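Local atomic coordinates of iron-chelator utilization protein (Thermobifida fusca TM51, PDB entry 4YHB), a protein that binds FAD and probably uses the flavin to reduce ferric siderophores, releasing iron taken up by the cell. Residues W57-N60 and E65-L68. Numbering follows the deposited sequence.
Sequences WFPN and EHVL
In the FAD-binding barrel domain, the loop that follows strand 53-57 doubles back, and residues 57-60 and 65-68 run antiparallel as its two arms. The imidazole of His66 lies alongside the proline ring: Pro59 CD sits over the imidazole face, 3.8 Å from the His66 ring centroid, a CH-pi contact suited to a flat aromatic ring and a rigid pyrrolidine. With CG anti to the backbone N (chi1 -164°), the ring reaches across so that His66 NE2 donates to Trp57 O at 2.9 Å; the oxygen lies near the imidazole plane, but the donor stands above the carbonyl plane. A leucine in place of His66 would probably leave Trp57 O without this donor and lose the aromatic face under Pro59. Nearer the turn, Asn60 N gives a nearly straight bond of 2.7 Å to Glu65 O, while Asn60 OD1 accepts from Glu62 N, closing an Asx turn, and from Thr63 N; one methylene gives asparagine the right reach. Two waters bridge the backbones, one linking Phe58 O to Val67 O, the other to Val67 N. The indole of Trp57 meets residues 65-68 with its benzo edge, CE3 standing 3.4 Å from Val67 O.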
ATOM      1  N   TRP A  57       3.272   1.945 -14.285  1.00 16.34           N
ATOM      2  CA  TRP A  57       2.884   1.616 -15.650  1.00 18.18           C
ATOM      3  C   TRP A  57       3.805   0.538 -16.208  1.00 18.60           C
ATOM      4  O   TRP A  57       5.012   0.747 -16.354  1.00 19.52           O
ATOM      5  CB  TRP A  57       2.907   2.885 -16.534  1.00 18.40           C
ATOM      6  CG  TRP A  57       1.833   3.882 -16.159  1.00 18.53           C
ATOM      7  CD1 TRP A  57       1.647   4.470 -14.938  1.00 20.35           C
ATOM      8  CD2 TRP A  57       0.805   4.410 -17.015  1.00 19.77           C
ATOM      9  NE1 TRP A  57       0.563   5.329 -14.984  1.00 18.99           N
ATOM     10  CE2 TRP A  57       0.031   5.304 -16.241  1.00 19.52           C
ATOM     11  CE3 TRP A  57       0.470   4.220 -18.361  1.00 22.70           C
ATOM     12  CZ2 TRP A  57      -1.059   6.007 -16.771  1.00 20.95           C
ATOM     13  CZ3 TRP A  57      -0.618   4.915 -18.882  1.00 23.12           C
ATOM     14  CH2 TRP A  57      -1.365   5.795 -18.084  1.00 22.49           C
ATOM     15  N   PHE A  58       3.216  -0.617 -16.510  1.00 19.84           N
ATOM     16  CA  PHE A  58       3.958  -1.840 -16.803  1.00 19.11           C
ATOM     17  C   PHE A  58       4.031  -2.135 -18.302  1.00 19.59           C
ATOM     18  O   PHE A  58       3.133  -1.749 -19.058  1.00 21.64           O
ATOM     19  CB  PHE A  58       3.301  -3.047 -16.094  1.00 16.46           C
ATOM     20  CG  PHE A  58       3.369  -3.003 -14.583  1.00 17.88           C
ATOM     21  CD1 PHE A  58       4.443  -3.567 -13.910  1.00 19.40           C
ATOM     22  CD2 PHE A  58       2.360  -2.406 -13.842  1.00 20.45           C
ATOM     23  CE1 PHE A  58       4.512  -3.542 -12.525  1.00 20.30           C
ATOM     24  CE2 PHE A  58       2.426  -2.370 -12.443  1.00 18.95           C
ATOM     25  CZ  PHE A  58       3.502  -2.934 -11.793  1.00 21.31           C
ATOM     26  N   PRO A  59       5.072  -2.869 -18.730  1.00 22.92           N
ATOM     27  CA  PRO A  59       5.119  -3.387 -20.104  1.00 27.14           C
ATOM     28  C   PRO A  59       4.104  -4.509 -20.305  1.00 33.36           C
ATOM     29  O   PRO A  59       3.718  -5.158 -19.330  1.00 26.48           O
ATOM     30  CB  PRO A  59       6.548  -3.925 -20.227  1.00 25.83           C
ATOM     31  CG  PRO A  59       6.877  -4.358 -18.821  1.00 26.07           C
ATOM     32  CD  PRO A  59       6.251  -3.291 -17.946  1.00 22.11           C
ATOM     33  N   ASN A  60       3.658  -4.717 -21.539  1.00 35.51           N
ATOM     34  CA  ASN A  60       2.890  -5.908 -21.873  1.00 44.07           C
ATOM     35  C   ASN A  60       3.858  -7.037 -22.189  1.00 50.18           C
ATOM     36  O   ASN A  60       4.638  -6.942 -23.140  1.00 56.71           O
ATOM     37  CB  ASN A  60       1.955  -5.659 -23.054  1.00 47.32           C
ATOM     38  CG  ASN A  60       1.049  -6.846 -23.348  1.00 50.68           C
ATOM     39  OD1 ASN A  60       1.497  -7.991 -23.417  1.00 55.78           O
ATOM     40  ND2 ASN A  60      -0.236  -6.572 -23.513  1.00 45.36           N
ATOM     41  N   GLU A  65       4.915  -4.254 -25.904  1.00 51.84           N
ATOM     42  CA  GLU A  65       4.423  -2.886 -25.798  1.00 49.56           C
ATOM     43  C   GLU A  65       4.639  -2.321 -24.392  1.00 41.08           C
ATOM     44  O   GLU A  65       4.517  -3.040 -23.405  1.00 34.11           O
ATOM     45  CB  GLU A  65       2.937  -2.860 -26.164  1.00 53.69           C
ATOM     46  CG  GLU A  65       2.351  -1.489 -26.447  1.00 58.11           C
ATOM     47  CD  GLU A  65       0.909  -1.571 -26.925  1.00 61.61           C
ATOM     48  OE1 GLU A  65       0.277  -2.632 -26.729  1.00 64.03           O
ATOM     49  OE2 GLU A  65       0.412  -0.577 -27.498  1.00 65.63           O
ATOM     50  N   HIS A  66       4.981  -1.045 -24.290  1.00 33.06           N
ATOM     51  CA  HIS A  66       5.091  -0.430 -22.971  1.00 30.86           C
ATOM     52  C   HIS A  66       4.633   1.015 -23.002  1.00 29.84           C
ATOM     53  O   HIS A  66       5.423   1.930 -23.266  1.00 27.50           O
ATOM     54  CB  HIS A  66       6.517  -0.507 -22.439  1.00 27.56           C
ATOM     55  CG  HIS A  66       6.619  -0.238 -20.968  1.00 28.01           C
ATOM     56  ND1 HIS A  66       7.757  -0.506 -20.238  1.00 25.10           N
ATOM     57  CD2 HIS A  66       5.724   0.276 -20.089  1.00 23.11           C
ATOM     58  CE1 HIS A  66       7.557  -0.175 -18.976  1.00 25.88           C
ATOM     59  NE2 HIS A  66       6.330   0.306 -18.859  1.00 22.51           N
ATOM     60  N   VAL A  67       3.353   1.213 -22.716  1.00 25.77           N
ATOM     61  CA  VAL A  67       2.774   2.543 -22.728  1.00 27.00           C
ATOM     62  C   VAL A  67       3.058   3.256 -21.418  1.00 25.85           C
ATOM     63  O   VAL A  67       2.822   2.716 -20.330  1.00 23.83           O
ATOM     64  CB  VAL A  67       1.262   2.506 -22.962  1.00 27.85           C
ATOM     65  CG1 VAL A  67       0.743   3.927 -23.213  1.00 27.22           C
ATOM     66  CG2 VAL A  67       0.936   1.615 -24.140  1.00 34.66           C
ATOM     67  N   LEU A  68       3.574   4.468 -21.531  1.00 18.79           N
ATOM     68  CA  LEU A  68       3.903   5.282 -20.368  1.00 22.82           C
ATOM     69  C   LEU A  68       2.846   6.370 -20.181  1.00 22.93           C
ATOM     70  O   LEU A  68       2.105   6.670 -21.121  1.00 26.04           O
ATOM     71  CB  LEU A  68       5.300   5.887 -20.547  1.00 24.91           C
ATOM     72  CG  LEU A  68       6.429   4.871 -20.734  1.00 26.64           C
ATOM     73  CD1 LEU A  68       7.753   5.577 -20.997  1.00 26.42           C
ATOM     74  CD2 LEU A  68       6.537   3.954 -19.511  1.00 23.65           C
TER
HETATM   75  O   HOH W   1       1.503   0.510 -19.219  1.00 22.97           O
HETATM   76  O   HOH W   2       2.091  -1.239 -21.656  1.00 33.04           O